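Local atomic coordinates of myosin IE heavy chain (Dictyostelium discoideum, PDB entry 1LKX), a protein that converts the energy of ATP hydrolysis into movement along actin filaments, as a single-headed myosin motor that may move membranes relative to actin. Residues G42-S47 with P582-C587; Q263-R268 with D540-G545; T472-I477 with T501-K506; Y634-M639 with Y687-R692. All coordinates share one frame; numbering follows the deposited sequence.

Contact 1. Residues G42-S47 with P582-C587; sequences GDVVIS and PHYVRC
Strand 45-47 runs parallel to strand 582-587, their short axes 4.7 Å apart and inclined by 19°, with Val45 level with Val585, Ile46 with Arg586 and Ser47 with Cys587. Three backbone bonds lace them. Val45 N gives to Tyr584 O at 2.9 Å, lying in the carbonyl plane. Arg586 N meets Val45 O at 2.7 Å, nearly along the C=O axis. Ser47 N comes to Arg586 O at 3.1 Å from above the carbonyl plane. Where the chains spread apart, a water donates to Asp43 O and accepts weakly from Tyr584 N.

On one face, Ile46 and Arg586 lie side by side and point the same way, and the curled end of the isoleucine brings CD1 to Arg586 CB at 3.7 Å. Val44 divides its branches: CG2, beside its own backbone N, crosses obliquely to Tyr584 CD1 at 3.6 Å, while CG1 touches Arg586 CG. The guanidinium leads away to Ser100 OG and to a cation-pi contact with Phe414. On the other face, Val45 and Val585 pack against helix 77-91, on Leu80 and Met77, and Cys587 packs against Ala105 of the ATP-binding loop. This is a parallel strand pair in the seven-stranded central sheet of the myosin motor, the core of the transducer, directly beside the nucleotide site.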
# COMPACT_ATOMS: atom_id res chain seq x y z
N GLY A 42 20.48 -1.60 -12.29
CA GLY A 42 20.50 -0.39 -13.07
C GLY A 42 19.34 0.52 -12.69
O GLY A 42 18.25 0.40 -13.25
N ASP A 43 19.57 1.42 -11.75
CA ASP A 43 18.54 2.36 -11.31
C ASP A 43 17.42 1.73 -10.48
O ASP A 43 16.80 2.41 -9.67
CB ASP A 43 17.94 3.12 -12.51
CG ASP A 43 18.80 4.33 -12.94
OD1 ASP A 43 19.03 5.24 -12.10
OD2 ASP A 43 19.24 4.39 -14.11
N VAL A 44 17.15 0.45 -10.69
CA VAL A 44 16.12 -0.22 -9.89
C VAL A 44 16.79 -0.66 -8.60
O VAL A 44 17.91 -1.14 -8.61
CB VAL A 44 15.56 -1.47 -10.58
CG1 VAL A 44 14.74 -2.26 -9.59
CG2 VAL A 44 14.71 -1.07 -11.77
N VAL A 45 16.11 -0.48 -7.48
CA VAL A 45 16.69 -0.88 -6.21
C VAL A 45 16.06 -2.15 -5.70
O VAL A 45 14.84 -2.24 -5.58
CB VAL A 45 16.51 0.20 -5.15
CG1 VAL A 45 17.31 -0.18 -3.91
CG2 VAL A 45 16.93 1.54 -5.69
N ILE A 46 16.89 -3.14 -5.39
CA ILE A 46 16.39 -4.39 -4.86
C ILE A 46 16.79 -4.43 -3.39
O ILE A 46 17.96 -4.28 -3.08
CB ILE A 46 17.02 -5.60 -5.59
CG1 ILE A 46 16.69 -5.53 -7.09
CG2 ILE A 46 16.51 -6.90 -5.00
CD1 ILE A 46 15.21 -5.36 -7.44
N SER A 47 15.82 -4.62 -2.50
CA SER A 47 16.13 -4.67 -1.07
C SER A 47 15.60 -5.93 -0.38
O SER A 47 14.52 -6.42 -0.70
CB SER A 47 15.54 -3.45 -0.35
OG SER A 47 14.19 -3.69 0.00
N PRO A 582 9.31 7.49 -13.40
CA PRO A 582 9.42 6.32 -12.52
C PRO A 582 10.78 6.08 -11.87
O PRO A 582 11.83 6.41 -12.42
CB PRO A 582 9.06 5.16 -13.44
CG PRO A 582 8.25 5.79 -14.51
CD PRO A 582 8.99 7.06 -14.77
N HIS A 583 10.72 5.49 -10.68
CA HIS A 583 11.88 5.13 -9.88
C HIS A 583 11.37 3.89 -9.20
O HIS A 583 10.32 3.93 -8.55
CB HIS A 583 12.18 6.22 -8.85
CG HIS A 583 12.67 7.49 -9.47
ND1 HIS A 583 13.97 7.65 -9.90
CD2 HIS A 583 12.02 8.64 -9.76
CE1 HIS A 583 14.10 8.85 -10.44
NE2 HIS A 583 12.94 9.47 -10.37
N TYR A 584 12.07 2.78 -9.35
CA TYR A 584 11.58 1.54 -8.78
C TYR A 584 12.39 0.94 -7.66
O TYR A 584 13.62 0.95 -7.68
CB TYR A 584 11.41 0.49 -9.88
CG TYR A 584 11.14 1.06 -11.25
CD1 TYR A 584 12.18 1.54 -12.05
CD2 TYR A 584 9.84 1.13 -11.75
CE1 TYR A 584 11.94 2.07 -13.32
CE2 TYR A 584 9.58 1.65 -13.02
CZ TYR A 584 10.64 2.12 -13.80
OH TYR A 584 10.39 2.64 -15.06
N VAL A 585 11.67 0.44 -6.66
CA VAL A 585 12.27 -0.23 -5.52
C VAL A 585 11.50 -1.52 -5.47
O VAL A 585 10.29 -1.50 -5.60
CB VAL A 585 12.02 0.54 -4.19
CG1 VAL A 585 12.50 -0.28 -3.01
CG2 VAL A 585 12.76 1.85 -4.20
N ARG A 586 12.17 -2.64 -5.32
CA ARG A 586 11.48 -3.92 -5.24
C ARG A 586 11.97 -4.68 -4.02
O ARG A 586 13.12 -5.13 -3.98
CB ARG A 586 11.71 -4.73 -6.51
CG ARG A 586 11.62 -3.89 -7.76
CD ARG A 586 11.06 -4.67 -8.92
NE ARG A 586 9.66 -4.97 -8.69
CZ ARG A 586 8.86 -5.54 -9.58
NH1 ARG A 586 7.59 -5.78 -9.28
NH2 ARG A 586 9.35 -5.87 -10.78
N CYS A 587 11.11 -4.79 -3.01
CA CYS A 587 11.44 -5.47 -1.78
C CYS A 587 11.21 -6.97 -1.87
O CYS A 587 10.20 -7.43 -2.42
CB CYS A 587 10.60 -4.93 -0.63
SG CYS A 587 10.79 -3.17 -0.36
O HOH W 1 14.82 4.24 -10.46

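Contact 2. Residues Q263-R268 with D540-G545; sequences QNSIWR and DPLVQG
The guanidinium of Arg268 has Asn264 O, from one turn earlier in its own helix, 4.0 Å above one face and over its centre, while Asp540 OD2 approaches obliquely; the indole of Trp267, turned to another side of the helix, carries Gln263 O over the rim of one face and meets the Phe246 ring. The motif is a helix N-cap docked on the flank of a second helix: Asp540 sits at the cap of the short helix 541-546, and helix 260-276 supplies the arginine, a tie within the motor domain away from the nucleotide. Cap and arginine meet tip to tip in a salt bridge, Arg268 NH1 to Asp540 OD2 at 2.9 Å, with guanidinium and carboxylate planes nearly perpendicular (83°), and the side chain of Lys310 touches both residues. A bend at chi3 (-126°) turns the arginine head across to the aspartate. CG of Asp540 is anti to the backbone N, and that places OD1 to take Val543 N in a weak but straight capping bond of 3.3 Å. The carboxylate thus answers both a cation and a helix N-terminus, which would be expected to favour its charged form.

An alanine at Arg268 would remove the guanidinium that pairs with the capping carboxylate and would probably loosen the hold between the two helices.

Beside the ion pair Leu542 packs on polar atoms of Ser265, and Ile266 and Leu542 both touch Trp363 of helix 342-372. With CG anti to its backbone N, Leu542 lays CB against Ser265 OG at 3.4 Å and sets CD2 against Ser265 O.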
# COMPACT_ATOMS: atom_id res chain seq x y z
N GLN A 263 -8.27 15.23 20.28
CA GLN A 263 -7.81 13.94 20.78
C GLN A 263 -8.93 13.24 21.54
O GLN A 263 -9.21 12.07 21.32
CB GLN A 263 -6.61 14.13 21.71
CG GLN A 263 -5.37 14.63 21.00
CD GLN A 263 -4.29 15.06 21.96
OE1 GLN A 263 -4.02 14.37 22.94
NE2 GLN A 263 -3.66 16.19 21.68
N ASN A 264 -9.57 13.98 22.43
CA ASN A 264 -10.66 13.43 23.22
C ASN A 264 -11.85 13.13 22.34
O ASN A 264 -12.55 12.15 22.55
CB ASN A 264 -11.07 14.40 24.32
CG ASN A 264 -10.02 14.55 25.39
OD1 ASN A 264 -10.14 15.39 26.28
ND2 ASN A 264 -8.98 13.72 25.31
N SER A 265 -12.09 13.98 21.34
CA SER A 265 -13.20 13.75 20.44
C SER A 265 -13.00 12.39 19.75
O SER A 265 -13.95 11.64 19.51
CB SER A 265 -13.29 14.88 19.42
OG SER A 265 -14.64 15.19 19.10
N ILE A 266 -11.74 12.07 19.45
CA ILE A 266 -11.39 10.81 18.80
C ILE A 266 -11.55 9.66 19.78
O ILE A 266 -12.19 8.65 19.48
CB ILE A 266 -9.93 10.81 18.31
CG1 ILE A 266 -9.73 11.87 17.23
CG2 ILE A 266 -9.55 9.44 17.78
CD1 ILE A 266 -8.30 11.96 16.75
N TRP A 267 -10.95 9.81 20.95
CA TRP A 267 -10.99 8.78 21.97
C TRP A 267 -12.39 8.23 22.21
O TRP A 267 -12.58 7.02 22.34
CB TRP A 267 -10.42 9.31 23.27
CG TRP A 267 -8.98 9.67 23.20
CD1 TRP A 267 -8.31 10.50 24.04
CD2 TRP A 267 -8.02 9.22 22.23
NE1 TRP A 267 -7.00 10.61 23.67
CE2 TRP A 267 -6.79 9.83 22.56
CE3 TRP A 267 -8.07 8.36 21.13
CZ2 TRP A 267 -5.62 9.61 21.82
CZ3 TRP A 267 -6.91 8.14 20.39
CH2 TRP A 267 -5.71 8.77 20.74
N ARG A 268 -13.38 9.13 22.26
CA ARG A 268 -14.75 8.72 22.49
C ARG A 268 -15.20 7.70 21.46
O ARG A 268 -15.70 6.64 21.82
CB ARG A 268 -15.68 9.93 22.48
CG ARG A 268 -15.40 10.92 23.59
CD ARG A 268 -16.60 11.76 23.94
NE ARG A 268 -16.28 13.18 23.88
CZ ARG A 268 -16.26 13.88 22.75
NH1 ARG A 268 -16.54 13.28 21.60
NH2 ARG A 268 -15.94 15.17 22.77
N ASP A 540 -22.23 15.35 19.51
CA ASP A 540 -20.78 15.52 19.36
C ASP A 540 -20.49 15.99 17.95
O ASP A 540 -20.86 15.33 16.98
CB ASP A 540 -20.03 14.20 19.62
CG ASP A 540 -18.51 14.37 19.58
OD1 ASP A 540 -17.82 13.56 18.91
OD2 ASP A 540 -18.00 15.31 20.23
N PRO A 541 -19.81 17.13 17.81
CA PRO A 541 -19.47 17.68 16.50
C PRO A 541 -18.76 16.67 15.59
O PRO A 541 -18.95 16.70 14.37
CB PRO A 541 -18.58 18.88 16.85
CG PRO A 541 -17.94 18.46 18.14
CD PRO A 541 -19.12 17.88 18.88
N LEU A 542 -17.97 15.77 16.17
CA LEU A 542 -17.26 14.77 15.40
C LEU A 542 -18.21 13.71 14.87
O LEU A 542 -18.38 13.55 13.67
CB LEU A 542 -16.17 14.09 16.24
CG LEU A 542 -15.30 13.07 15.48
CD1 LEU A 542 -14.64 13.73 14.28
CD2 LEU A 542 -14.24 12.52 16.42
N VAL A 543 -18.83 12.98 15.79
CA VAL A 543 -19.77 11.94 15.42
C VAL A 543 -20.61 12.36 14.23
O VAL A 543 -20.49 11.78 13.16
CB VAL A 543 -20.73 11.61 16.57
CG1 VAL A 543 -21.72 10.56 16.12
CG2 VAL A 543 -19.94 11.11 17.77
N GLN A 544 -21.45 13.37 14.40
CA GLN A 544 -22.29 13.81 13.31
C GLN A 544 -21.46 14.21 12.10
O GLN A 544 -21.96 14.22 10.98
CB GLN A 544 -23.17 14.98 13.75
CG GLN A 544 -22.42 16.26 14.00
CD GLN A 544 -23.29 17.27 14.72
OE1 GLN A 544 -23.64 17.09 15.89
NE2 GLN A 544 -23.65 18.35 14.02
N GLY A 545 -20.20 14.56 12.35
CA GLY A 545 -19.31 14.93 11.26
C GLY A 545 -19.07 13.72 10.37
O GLY A 545 -19.05 13.82 9.14

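Contact 3. Residues T472-I477 with T501-K506; sequences TFLDSI and TCFRLK
Apolar contacts carry this helix-on-sheet packing, in which helix 470-480 lies against strand 502-507, the middle strand of a small three-stranded antiparallel sheet in the lower 50 kDa part of the motor. The short axes are 9.6 Å apart at closest approach and inclined by 34°. Leu474 does most of the touching. With CG anti to its backbone N, it spreads its two methyls about Cys502 O, and both CD1 and CD2 stand 3.6 Å from that oxygen. CD1 goes on to Phe503 CB at 3.9 Å, crossing the aromatic side chain obliquely, while CD2 rests on the carbonyl carbon of Thr501. The Phe503 side chain takes the crowded position between backbone N and carbonyl carbon (chi1 77°), so that the ring stands across the helix direction and brings CE1 within 4.4 Å of Ile477 CD1. On the helix side this same Ile477 methyl lies over one face of the Phe473 ring, toward the rim. Val516 touches Phe473 and Leu474, and Leu487 of the neighbouring strand touches Ile477 and Phe503.

An alanine at Leu474 would take both methyls away from Cys502 O and the Thr501 carbonyl carbon and would probably weaken the helix's hold on the start of the strand.

The polar groups find partners elsewhere: Thr501 OG1 hydrogen-bonds to Asp515, beyond the two segments. On the helix, Ser476 OG donates back one turn to Thr472 O at 3.0 Å, in the carbonyl plane and on a lone pair, with a C=O...O angle of 135°.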
# COMPACT_ATOMS: atom_id res chain seq x y z
N THR A 472 -24.96 -18.74 -5.45
CA THR A 472 -25.39 -18.53 -6.84
C THR A 472 -24.35 -17.72 -7.60
O THR A 472 -24.21 -17.86 -8.81
CB THR A 472 -26.77 -17.80 -6.95
OG1 THR A 472 -26.60 -16.39 -6.73
CG2 THR A 472 -27.74 -18.35 -5.91
N PHE A 473 -23.63 -16.87 -6.87
CA PHE A 473 -22.58 -16.04 -7.46
C PHE A 473 -21.40 -16.92 -7.85
O PHE A 473 -20.82 -16.75 -8.92
CB PHE A 473 -22.12 -14.98 -6.46
CG PHE A 473 -20.78 -14.36 -6.80
CD1 PHE A 473 -20.59 -13.70 -8.00
CD2 PHE A 473 -19.71 -14.46 -5.91
CE1 PHE A 473 -19.35 -13.15 -8.32
CE2 PHE A 473 -18.48 -13.90 -6.22
CZ PHE A 473 -18.30 -13.24 -7.43
N LEU A 474 -21.04 -17.84 -6.97
CA LEU A 474 -19.92 -18.72 -7.24
C LEU A 474 -20.17 -19.47 -8.55
O LEU A 474 -19.26 -19.68 -9.35
CB LEU A 474 -19.73 -19.70 -6.07
CG LEU A 474 -18.58 -20.72 -6.17
CD1 LEU A 474 -17.30 -20.03 -6.59
CD2 LEU A 474 -18.39 -21.43 -4.85
N ASP A 475 -21.43 -19.86 -8.76
CA ASP A 475 -21.79 -20.60 -9.96
C ASP A 475 -21.58 -19.78 -11.22
O ASP A 475 -21.14 -20.29 -12.25
CB ASP A 475 -23.26 -21.05 -9.88
CG ASP A 475 -23.62 -21.64 -8.52
OD1 ASP A 475 -22.91 -22.56 -8.04
OD2 ASP A 475 -24.62 -21.17 -7.94
N SER A 476 -21.91 -18.49 -11.14
CA SER A 476 -21.74 -17.60 -12.27
C SER A 476 -20.29 -17.67 -12.68
O SER A 476 -19.96 -18.02 -13.80
CB SER A 476 -22.06 -16.17 -11.86
OG SER A 476 -23.24 -16.12 -11.08
N ILE A 477 -19.41 -17.33 -11.74
CA ILE A 477 -17.98 -17.34 -11.97
C ILE A 477 -17.51 -18.66 -12.54
O ILE A 477 -16.86 -18.69 -13.58
CB ILE A 477 -17.20 -17.14 -10.66
CG1 ILE A 477 -17.90 -16.14 -9.76
CG2 ILE A 477 -15.82 -16.62 -10.97
CD1 ILE A 477 -17.25 -16.07 -8.40
N THR A 501 -17.26 -23.93 -1.32
CA THR A 501 -17.72 -22.56 -1.32
C THR A 501 -16.58 -21.64 -1.72
O THR A 501 -16.63 -20.43 -1.49
CB THR A 501 -18.19 -22.14 0.06
OG1 THR A 501 -17.08 -22.17 0.97
CG2 THR A 501 -19.27 -23.08 0.56
N CYS A 502 -15.55 -22.21 -2.34
CA CYS A 502 -14.39 -21.43 -2.74
C CYS A 502 -14.11 -21.47 -4.24
O CYS A 502 -14.84 -22.09 -5.01
CB CYS A 502 -13.15 -21.96 -2.00
SG CYS A 502 -13.37 -22.22 -0.20
N PHE A 503 -13.05 -20.78 -4.64
CA PHE A 503 -12.60 -20.75 -6.02
C PHE A 503 -11.13 -20.34 -6.02
O PHE A 503 -10.71 -19.46 -5.27
CB PHE A 503 -13.45 -19.83 -6.89
CG PHE A 503 -13.17 -18.37 -6.71
CD1 PHE A 503 -13.93 -17.60 -5.83
CD2 PHE A 503 -12.20 -17.74 -7.48
CE1 PHE A 503 -13.72 -16.22 -5.70
CE2 PHE A 503 -11.99 -16.35 -7.36
CZ PHE A 503 -12.75 -15.59 -6.47
N ARG A 504 -10.34 -21.03 -6.84
CA ARG A 504 -8.91 -20.79 -6.94
C ARG A 504 -8.61 -19.71 -7.97
O ARG A 504 -9.18 -19.69 -9.05
CB ARG A 504 -8.22 -22.10 -7.33
CG ARG A 504 -6.78 -22.00 -7.82
CD ARG A 504 -5.79 -22.11 -6.70
NE ARG A 504 -5.99 -23.29 -5.84
CZ ARG A 504 -6.04 -24.56 -6.25
NH1 ARG A 504 -5.91 -24.85 -7.54
NH2 ARG A 504 -6.21 -25.54 -5.37
N LEU A 505 -7.71 -18.81 -7.63
CA LEU A 505 -7.32 -17.75 -8.55
C LEU A 505 -5.81 -17.83 -8.66
O LEU A 505 -5.10 -17.73 -7.66
CB LEU A 505 -7.78 -16.40 -8.00
CG LEU A 505 -7.66 -15.15 -8.88
CD1 LEU A 505 -8.12 -15.46 -10.27
CD2 LEU A 505 -8.50 -14.03 -8.30
N LYS A 506 -5.31 -18.02 -9.87
CA LYS A 506 -3.87 -18.13 -10.09
C LYS A 506 -3.22 -16.77 -10.30
O LYS A 506 -3.00 -16.35 -11.43
CB LYS A 506 -3.57 -19.01 -11.31
CG LYS A 506 -3.89 -20.48 -11.10
CD LYS A 506 -3.53 -21.29 -12.32
CE LYS A 506 -3.55 -22.76 -12.00
NZ LYS A 506 -2.51 -23.13 -10.99

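Contact 4. Residues Y634-M639 with Y687-R692; sequences YNRYKM and YFEEKR
OE2 of Glu689 is held by one weak hydrogen bond, donated by Tyr637 OH at 2.5 Å. The same carboxylate also meets Arg636 through its other oxygen: the salt bridge runs from Arg636 NH2, whose place is less sure, to Glu689 OE1, which lies at the edge of the guanidinium. The arginine bends at chi2 (44°) to get there and crosses the glutamate at about a right angle. On its way it carries NE above one face of the Tyr637 ring, toward the rim. Both positive group and hydroxyl would be expected to keep the carboxylate ionised.

Next to the polar cluster, Tyr637 meets the helix backbone. Its CE2 packs on Phe688 CB at 3.3 Å, and Phe688 C and Glu689 N lie at the ring edge, in its plane. CD2 in turn stands at the edge of the Phe688 ring, which leads on to Leu660 and Ile665, while Phe633 stacks on the tyrosine. Farther out, Met639 CE lies over one face of the Arg692 guanidinium. This pairing of a loop with the final helix 683-689 belongs to the converter, the small domain at the end of the motor from which the lever arm continues.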
# COMPACT_ATOMS: atom_id res chain seq x y z
N TYR A 634 21.42 17.35 -29.80
CA TYR A 634 21.83 18.51 -30.59
C TYR A 634 21.89 19.76 -29.70
O TYR A 634 22.97 20.21 -29.33
CB TYR A 634 20.80 18.71 -31.71
CG TYR A 634 20.98 19.98 -32.53
CD1 TYR A 634 19.87 20.68 -33.01
CD2 TYR A 634 22.25 20.47 -32.83
CE1 TYR A 634 20.02 21.84 -33.78
CE2 TYR A 634 22.42 21.62 -33.60
CZ TYR A 634 21.30 22.30 -34.07
OH TYR A 634 21.46 23.44 -34.83
N ASN A 635 20.72 20.30 -29.38
CA ASN A 635 20.60 21.50 -28.55
C ASN A 635 21.10 21.29 -27.11
O ASN A 635 20.50 21.80 -26.16
CB ASN A 635 19.14 21.96 -28.52
CG ASN A 635 18.63 22.39 -29.89
OD1 ASN A 635 18.88 23.51 -30.33
ND2 ASN A 635 17.92 21.49 -30.57
N ARG A 636 22.19 20.55 -26.95
CA ARG A 636 22.75 20.30 -25.62
C ARG A 636 24.22 19.90 -25.64
O ARG A 636 25.01 20.38 -24.81
CB ARG A 636 21.92 19.22 -24.91
CG ARG A 636 22.59 18.64 -23.67
CD ARG A 636 23.23 19.71 -22.79
NE ARG A 636 23.77 19.13 -21.57
CZ ARG A 636 23.02 18.72 -20.55
NH1 ARG A 636 21.69 18.82 -20.61
NH2 ARG A 636 23.58 18.20 -19.47
N TYR A 637 24.60 19.02 -26.56
CA TYR A 637 25.99 18.59 -26.65
C TYR A 637 26.65 19.08 -27.93
O TYR A 637 27.01 18.27 -28.79
CB TYR A 637 26.09 17.06 -26.59
CG TYR A 637 25.73 16.46 -25.24
CD1 TYR A 637 24.41 16.18 -24.90
CD2 TYR A 637 26.73 16.18 -24.31
CE1 TYR A 637 24.09 15.62 -23.66
CE2 TYR A 637 26.42 15.64 -23.07
CZ TYR A 637 25.10 15.36 -22.76
OH TYR A 637 24.81 14.82 -21.53
N LYS A 638 26.81 20.40 -28.05
CA LYS A 638 27.44 21.00 -29.23
C LYS A 638 28.85 21.51 -28.95
O LYS A 638 29.77 21.28 -29.74
CB LYS A 638 26.57 22.15 -29.76
CG LYS A 638 25.22 21.70 -30.26
CD LYS A 638 24.39 22.86 -30.79
CE LYS A 638 24.03 23.84 -29.70
NZ LYS A 638 23.13 24.92 -30.21
N MET A 639 29.01 22.21 -27.83
CA MET A 639 30.30 22.75 -27.43
C MET A 639 31.43 21.73 -27.57
O MET A 639 32.49 22.04 -28.12
CB MET A 639 30.23 23.25 -25.98
CG MET A 639 29.15 22.60 -25.13
SD MET A 639 27.46 23.05 -25.65
CE MET A 639 27.15 24.50 -24.61
N TYR A 687 30.86 10.55 -19.43
CA TYR A 687 31.94 11.22 -20.14
C TYR A 687 31.48 12.59 -20.63
O TYR A 687 31.98 13.63 -20.18
CB TYR A 687 32.34 10.35 -21.33
CG TYR A 687 33.55 10.81 -22.11
CD1 TYR A 687 34.84 10.40 -21.75
CD2 TYR A 687 33.41 11.61 -23.25
CE1 TYR A 687 35.95 10.77 -22.50
CE2 TYR A 687 34.52 11.99 -24.00
CZ TYR A 687 35.79 11.57 -23.63
OH TYR A 687 36.88 11.92 -24.40
N PHE A 688 30.53 12.58 -21.56
CA PHE A 688 29.98 13.80 -22.14
C PHE A 688 29.41 14.77 -21.12
O PHE A 688 29.69 15.97 -21.17
CB PHE A 688 28.88 13.45 -23.14
CG PHE A 688 29.37 12.69 -24.33
CD1 PHE A 688 30.12 11.53 -24.18
CD2 PHE A 688 29.04 13.12 -25.61
CE1 PHE A 688 30.53 10.80 -25.30
CE2 PHE A 688 29.45 12.40 -26.73
CZ PHE A 688 30.20 11.24 -26.57
N GLU A 689 28.58 14.25 -20.22
CA GLU A 689 27.94 15.07 -19.20
C GLU A 689 28.91 15.64 -18.17
O GLU A 689 28.72 16.77 -17.68
CB GLU A 689 26.86 14.25 -18.48
CG GLU A 689 25.97 15.07 -17.54
CD GLU A 689 25.13 16.11 -18.26
OE1 GLU A 689 24.33 16.80 -17.59
OE2 GLU A 689 25.26 16.23 -19.50
N GLU A 690 29.95 14.88 -17.83
CA GLU A 690 30.94 15.36 -16.86
C GLU A 690 31.82 16.40 -17.56
O GLU A 690 32.75 16.95 -16.96
CB GLU A 690 31.79 14.21 -16.32
CG GLU A 690 32.21 14.38 -14.86
CD GLU A 690 31.03 14.37 -13.88
OE1 GLU A 690 30.42 13.30 -13.69
OE2 GLU A 690 30.72 15.44 -13.31
N LYS A 691 31.51 16.65 -18.83
CA LYS A 691 32.22 17.64 -19.64
C LYS A 691 31.22 18.71 -20.09
O LYS A 691 30.79 18.73 -21.25
CB LYS A 691 32.84 16.98 -20.88
CG LYS A 691 33.46 17.98 -21.87
CD LYS A 691 34.21 17.29 -23.01
CE LYS A 691 35.53 16.69 -22.55
NZ LYS A 691 36.28 16.04 -23.66
N ARG A 692 30.84 19.58 -19.15
CA ARG A 692 29.88 20.66 -19.43
C ARG A 692 30.15 21.84 -18.50
O ARG A 692 30.17 21.70 -17.27
CB ARG A 692 28.44 20.16 -19.22
CG ARG A 692 27.35 20.91 -20.01
CD ARG A 692 27.17 22.37 -19.58
NE ARG A 692 28.11 23.28 -20.22
CZ ARG A 692 28.05 24.61 -20.12
NH1 ARG A 692 27.09 25.19 -19.41
NH2 ARG A 692 28.95 25.37 -20.74

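Contact 1 is the one near the nucleotide: the Cys587 side chain is about 6 Å from the bound ADP and about 9 Å from the vanadate. The other three lie away from the annotated sites. Contacts 2 and 3 are nested within the chain loop that contact 1 closes, contact 3 inside contact 2 as well, yet in space contacts 2 and 3 stand about 41 Å apart between centres. Contact 4 follows in series. Measured between centres, it is about 28 Å from contact 1, but about 61 Å from contact 2 and about 60 Å from contact 3. Contact 1 thus lies roughly between contact 4 and the other two, and no two contacts touch.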